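Local coordinates for putative sugar ABC transport system, substrate-binding protein (Bordetella parapertussis, PDB 5IX8) that probably binds a carbohydrate as the periplasmic receptor component of a sugar ABC transport system, at residues P15-V20 and E47-A52; D76-S81 and I100-A105. One frame throughout, in Å; residues are numbered along the deposited sequence.

Contact 1: P15-V20 and E47-A52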
loop_
_atom_site.group_PDB
_atom_site.type_symbol
_atom_site.label_atom_id
_atom_site.label_comp_id
_atom_site.label_asym_id
_atom_site.label_seq_id
_atom_site.Cartn_x
_atom_site.Cartn_y
_atom_site.Cartn_z
ATOM N N PRO A 15 24.200 -3.829 -17.304
ATOM C CA PRO A 15 24.046 -4.348 -15.933
ATOM C C PRO A 15 23.233 -3.386 -15.083
ATOM O O PRO A 15 23.439 -2.168 -15.116
ATOM C CB PRO A 15 25.483 -4.469 -15.419
ATOM C CG PRO A 15 26.314 -4.624 -16.677
ATOM C CD PRO A 15 25.594 -3.869 -17.779
ATOM N N LEU A 16 22.291 -3.939 -14.330
ATOM C CA LEU A 16 21.364 -3.134 -13.551
ATOM C C LEU A 16 21.148 -3.815 -12.210
ATOM O O LEU A 16 20.622 -4.931 -12.157
ATOM C CB LEU A 16 20.043 -2.955 -14.305
ATOM C CG LEU A 16 19.132 -1.793 -13.856
ATOM C CD1 LEU A 16 18.014 -1.598 -14.860
ATOM C CD2 LEU A 16 18.562 -1.962 -12.401
ATOM N N LYS A 17 21.554 -3.151 -11.135
ATOM C CA LYS A 17 21.439 -3.687 -9.778
ATOM C C LYS A 17 20.477 -2.846 -8.956
ATOM O O LYS A 17 20.553 -1.607 -8.967
ATOM C CB LYS A 17 22.811 -3.716 -9.075
ATOM C CG LYS A 17 23.832 -4.614 -9.765
ATOM C CD LYS A 17 25.285 -4.282 -9.304
ATOM C CE LYS A 17 25.557 -4.645 -7.883
ATOM N NZ LYS A 17 27.008 -5.028 -7.622
ATOM N N LEU A 18 19.578 -3.513 -8.247
ATOM C CA LEU A 18 18.628 -2.852 -7.361
ATOM C C LEU A 18 18.906 -3.213 -5.910
ATOM O O LEU A 18 19.199 -4.374 -5.596
ATOM C CB LEU A 18 17.175 -3.263 -7.668
ATOM C CG LEU A 18 16.655 -3.073 -9.089
ATOM C CD1 LEU A 18 15.258 -3.738 -9.258
ATOM C CD2 LEU A 18 16.572 -1.626 -9.365
ATOM N N GLY A 19 18.742 -2.244 -5.020
ATOM C CA GLY A 19 18.598 -2.519 -3.589
ATOM C C GLY A 19 17.212 -2.066 -3.181
ATOM O O GLY A 19 16.772 -1.001 -3.596
ATOM N N VAL A 20 16.536 -2.876 -2.357
ATOM C CA VAL A 20 15.139 -2.650 -1.973
ATOM C C VAL A 20 15.051 -2.565 -0.458
ATOM O O VAL A 20 15.521 -3.470 0.239
ATOM C CB VAL A 20 14.226 -3.791 -2.466
ATOM C CG1 VAL A 20 12.751 -3.549 -2.036
ATOM C CG2 VAL A 20 14.365 -4.007 -3.972
ATOM N N GLU A 47 19.576 -7.571 -11.435
ATOM C CA GLU A 47 20.067 -8.165 -10.197
ATOM C C GLU A 47 19.475 -7.428 -9.004
ATOM O O GLU A 47 19.581 -6.198 -8.912
ATOM C CB GLU A 47 21.590 -8.093 -10.139
ATOM C CG GLU A 47 22.179 -8.727 -8.919
ATOM C CD GLU A 47 23.687 -8.581 -8.869
ATOM O OE1 GLU A 47 24.278 -8.155 -9.881
ATOM O OE2 GLU A 47 24.283 -8.886 -7.817
ATOM N N VAL A 48 18.847 -8.170 -8.099
ATOM C CA VAL A 48 18.385 -7.625 -6.830
ATOM C C VAL A 48 19.438 -7.991 -5.800
ATOM O O VAL A 48 19.602 -9.165 -5.445
ATOM C CB VAL A 48 17.010 -8.172 -6.446
ATOM C CG1 VAL A 48 16.530 -7.572 -5.089
ATOM C CG2 VAL A 48 16.025 -7.914 -7.606
ATOM N N VAL A 49 20.187 -6.989 -5.350
ATOM C CA VAL A 49 21.324 -7.276 -4.478
ATOM C C VAL A 49 20.874 -7.547 -3.050
ATOM O O VAL A 49 21.466 -8.378 -2.341
ATOM C CB VAL A 49 22.311 -6.105 -4.529
ATOM C CG1 VAL A 49 23.439 -6.312 -3.533
ATOM C CG2 VAL A 49 22.818 -5.965 -5.930
ATOM N N GLN A 50 19.828 -6.873 -2.606
ATOM C CA GLN A 50 19.404 -7.015 -1.228
ATOM C C GLN A 50 17.969 -6.548 -1.128
ATOM O O GLN A 50 17.590 -5.573 -1.788
ATOM C CB GLN A 50 20.310 -6.185 -0.316
ATOM C CG GLN A 50 20.069 -6.419 1.121
ATOM C CD GLN A 50 21.034 -5.637 1.967
ATOM O OE1 GLN A 50 20.732 -4.532 2.398
ATOM N NE2 GLN A 50 22.210 -6.209 2.213
ATOM N N VAL A 51 17.184 -7.244 -0.310
ATOM C CA VAL A 51 15.899 -6.754 0.174
ATOM C C VAL A 51 16.018 -6.607 1.680
ATOM O O VAL A 51 16.372 -7.569 2.376
ATOM C CB VAL A 51 14.746 -7.690 -0.188
ATOM C CG1 VAL A 51 13.452 -7.112 0.337
ATOM C CG2 VAL A 51 14.679 -7.900 -1.695
ATOM N N ALA A 52 15.780 -5.401 2.176
ATOM C CA ALA A 52 15.907 -5.107 3.590
ATOM C C ALA A 52 14.584 -4.569 4.109
ATOM O O ALA A 52 13.740 -4.112 3.328
ATOM C CB ALA A 52 17.021 -4.097 3.825
#

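Contact 2: D76-S81 and I100-A105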
loop_
_atom_site.group_PDB
_atom_site.type_symbol
_atom_site.label_atom_id
_atom_site.label_comp_id
_atom_site.label_asym_id
_atom_site.label_seq_id
_atom_site.Cartn_x
_atom_site.Cartn_y
_atom_site.Cartn_z
ATOM N N ASP A 76 22.401 0.499 -8.694
ATOM C CA ASP A 76 22.055 1.575 -9.617
ATOM C C ASP A 76 20.798 2.316 -9.205
ATOM O O ASP A 76 20.704 3.538 -9.410
ATOM C CB ASP A 76 21.888 1.002 -11.029
ATOM C CG ASP A 76 23.175 0.331 -11.518
ATOM O OD1 ASP A 76 24.135 1.071 -11.778
ATOM O OD2 ASP A 76 23.251 -0.905 -11.625
ATOM N N TYR A 77 19.863 1.611 -8.575
ATOM C CA TYR A 77 18.636 2.186 -8.046
ATOM C C TYR A 77 18.394 1.633 -6.662
ATOM O O TYR A 77 18.573 0.435 -6.419
ATOM C CB TYR A 77 17.401 1.874 -8.897
ATOM C CG TYR A 77 17.530 2.417 -10.284
ATOM C CD1 TYR A 77 18.178 1.693 -11.264
ATOM C CD2 TYR A 77 17.008 3.665 -10.623
ATOM C CE1 TYR A 77 18.333 2.205 -12.533
ATOM C CE2 TYR A 77 17.148 4.173 -11.906
ATOM C CZ TYR A 77 17.813 3.437 -12.852
ATOM O OH TYR A 77 17.991 3.939 -14.119
ATOM N N ALA A 78 17.955 2.506 -5.773
ATOM C CA ALA A 78 17.372 2.105 -4.502
ATOM C C ALA A 78 15.869 2.149 -4.654
ATOM O O ALA A 78 15.348 3.087 -5.246
ATOM C CB ALA A 78 17.811 3.075 -3.400
ATOM N N VAL A 79 15.169 1.139 -4.142
ATOM C CA VAL A 79 13.709 1.100 -4.165
ATOM C C VAL A 79 13.233 1.217 -2.725
ATOM O O VAL A 79 13.669 0.446 -1.871
ATOM C CB VAL A 79 13.201 -0.205 -4.806
ATOM C CG1 VAL A 79 11.661 -0.270 -4.784
ATOM C CG2 VAL A 79 13.765 -0.360 -6.213
ATOM N N LEU A 80 12.359 2.186 -2.449
ATOM C CA LEU A 80 12.067 2.614 -1.089
ATOM C C LEU A 80 10.562 2.627 -0.844
ATOM O O LEU A 80 9.827 3.317 -1.555
ATOM C CB LEU A 80 12.641 4.018 -0.845
ATOM C CG LEU A 80 12.209 4.683 0.458
ATOM C CD1 LEU A 80 12.704 3.841 1.662
ATOM C CD2 LEU A 80 12.734 6.147 0.473
ATOM N N SER A 81 10.118 1.876 0.167
ATOM C CA SER A 81 8.825 2.085 0.827
ATOM C C SER A 81 9.137 2.570 2.229
ATOM O O SER A 81 9.634 1.780 3.040
ATOM C CB SER A 81 8.004 0.795 0.890
ATOM O OG SER A 81 7.733 0.271 -0.391
ATOM N N ILE A 100 23.112 7.222 -7.725
ATOM C CA ILE A 100 22.095 6.228 -7.406
ATOM C C ILE A 100 20.753 6.926 -7.318
ATOM O O ILE A 100 20.547 7.770 -6.442
ATOM C CB ILE A 100 22.403 5.504 -6.093
ATOM C CG1 ILE A 100 23.753 4.785 -6.214
ATOM C CG2 ILE A 100 21.275 4.508 -5.758
ATOM C CD1 ILE A 100 24.186 4.107 -4.943
ATOM N N LYS A 101 19.842 6.561 -8.212
ATOM C CA LYS A 101 18.494 7.113 -8.227
ATOM C C LYS A 101 17.608 6.282 -7.307
ATOM O O LYS A 101 17.857 5.090 -7.083
ATOM C CB LYS A 101 17.930 7.126 -9.656
ATOM C CG LYS A 101 18.710 8.053 -10.528
ATOM C CD LYS A 101 18.153 8.106 -11.941
ATOM C CE LYS A 101 18.979 9.076 -12.788
ATOM N NZ LYS A 101 18.198 9.482 -13.980
ATOM N N THR A 102 16.593 6.925 -6.741
ATOM C CA THR A 102 15.704 6.272 -5.791
ATOM C C THR A 102 14.310 6.198 -6.395
ATOM O O THR A 102 13.796 7.193 -6.920
ATOM C CB THR A 102 15.666 7.014 -4.445
ATOM O OG1 THR A 102 16.976 6.992 -3.872
ATOM C CG2 THR A 102 14.755 6.276 -3.481
ATOM N N ILE A 103 13.720 5.014 -6.332
ATOM C CA ILE A 103 12.381 4.755 -6.845
ATOM C C ILE A 103 11.451 4.580 -5.657
ATOM O O ILE A 103 11.724 3.770 -4.760
ATOM C CB ILE A 103 12.363 3.498 -7.736
ATOM C CG1 ILE A 103 13.322 3.693 -8.926
ATOM C CG2 ILE A 103 10.918 3.147 -8.196
ATOM C CD1 ILE A 103 13.647 2.372 -9.702
ATOM N N SER A 104 10.336 5.296 -5.675
ATOM C CA SER A 104 9.308 5.168 -4.639
ATOM C C SER A 104 8.403 3.991 -4.964
ATOM O O SER A 104 7.914 3.886 -6.095
ATOM C CB SER A 104 8.490 6.470 -4.595
ATOM O OG SER A 104 7.272 6.340 -3.873
ATOM N N ALA A 105 8.181 3.093 -3.985
ATOM C CA ALA A 105 7.341 1.916 -4.195
ATOM C C ALA A 105 6.150 1.908 -3.251
ATOM O O ALA A 105 6.322 2.004 -2.028
ATOM C CB ALA A 105 8.164 0.644 -3.998
HETATM O O HOH W 1 7.982 5.614 -1.494
#

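Contact 1: P15-V20 and E47-A52
Residues 17-20 and 47-52 run side by side as parallel strands, their short axes 4.6 Å apart at closest approach. Leu-18 N gives a hydrogen bond to Glu-47 O at 2.8 Å, and Leu-18 O takes one from Val-49 N. Here the second strand gains a residue. Val-49 has a helix-like backbone (psi -34°), so Val-20 N bonds to Gln-50 O at 3.0 Å, one residue later than regular pairing would give. This beta bulge leaves Gln-50 N buried without a partner. Regular pairing resumes where Ala-52 N meets Val-20 O at 2.7 Å.

The side chains of Lys-17 and Glu-47 leave the same face and lie alongside, pointing the same way. Lys-17 CG stands beside its own backbone N, anti to the carbonyl carbon. Glu-47 has CG anti to its N and an extended chain. Its OE1 rests 3.6 Å from Lys-17 CG, against the methylenes rather than the amine. The Lys-17 chain bends at chi3 (69°), which lays CE 3.6 Å from Val-49 CG2. Lys-17 and Val-49 cross obliquely. Lys-17 NZ then stops 4.7 Å from Glu-47 OE1, too far for a salt bridge, though the opposite charges probably attract weakly. Lys-17 NZ has a weak hydrogen bond to Leu-73 O.

Leu-18, Val-20, Val-48 and Val-51 point to the other face. In Val-20, CG1 is anti to the backbone N and CG2 anti to the carbonyl carbon. Val-20 CG2 meets Val-48 CG1 loosely, at 4.3 Å, and Val-20 CB faces Val-51 CG2.

Helix 28-43 covers this second face through Ile-37, with Val-262 of helix 254-270 also touching Leu-18. Helix 60-73 lies over the Lys-17 and Gln-50 face. Strand 47-53 is the sheet edge, and strand 77-80 flanks strand 17-22 on its other side.

Contact 2: D76-S81 and I100-A105
Tyr-77, Val-79 and Ile-103 form the apolar centre on one face of a parallel pair, and Ala-105 CB, pointing toward the first strand, joins them. The pair belongs to a beta-alpha-beta unit, with helix 89-97 joining the strands, in a lobe of the periplasmic binding protein fold. Val-79 CG1, anti to its backbone N, lies 3.7 Å from Ala-105 CB. Ile-103 sends CD1 obliquely to Tyr-77 CD2, also at 3.7 Å. The tyrosine ring and Lys-101 run side by side, with Lys-101 CB close to ring atoms CD2 and CE2.

Ala-78, Leu-80 and Thr-102 point to the other face. In Thr-102, CG2 is anti to the backbone N (OG1 at chi1 -62°) and touches Leu-80 CB, while OG1 comes near Ala-78 CB. Helix 254-270 covers the first face through Ile-261 and Ala-265, and Leu-67 and Phe-70 of helix 60-73 pack on Ala-78.

The backbone bond from Ile-103 N to Ala-78 O is short and straight (2.7 Å, 170°). The bond from Lys-101 N to Asp-76 O, at the start of the pair, is weak.

At the polar edge, Glu-268 of helix 254-270 bonds Tyr-77 OH through OE1 and forms a salt bridge with Lys-101 NZ through OE2. At the far end Leu-80 O is held twice, by Ala-105 N and by a water. That water accepts from Ser-104 OG at 2.6 Å, which also bonds to Tyr-286 OH. Ser-81 OG, beside its own backbone N, donates to Ala-105 O at 2.8 Å from above the carbonyl plane.

In the fold
From the N terminus, strand 17-22 leads through helix 28-43 to strand 47-53, and contact 1 closes that loop. Helix 60-73 then carries the chain back across the sheet to strand 77-80. Helix 89-97 follows, and contact 2 closes the second loop with strand 101-105. The two loops come in series, neither crossing nor enclosing the other. In the sheet they meet side by side, because strands 17-22 and 77-80 are neighbours: Gly-19 O lies 2.7 Å from Val-79 N, a probable hydrogen bond. Together they align four parallel strands of one lobe. Helix 254-270, much later in the chain, packs against both contacts.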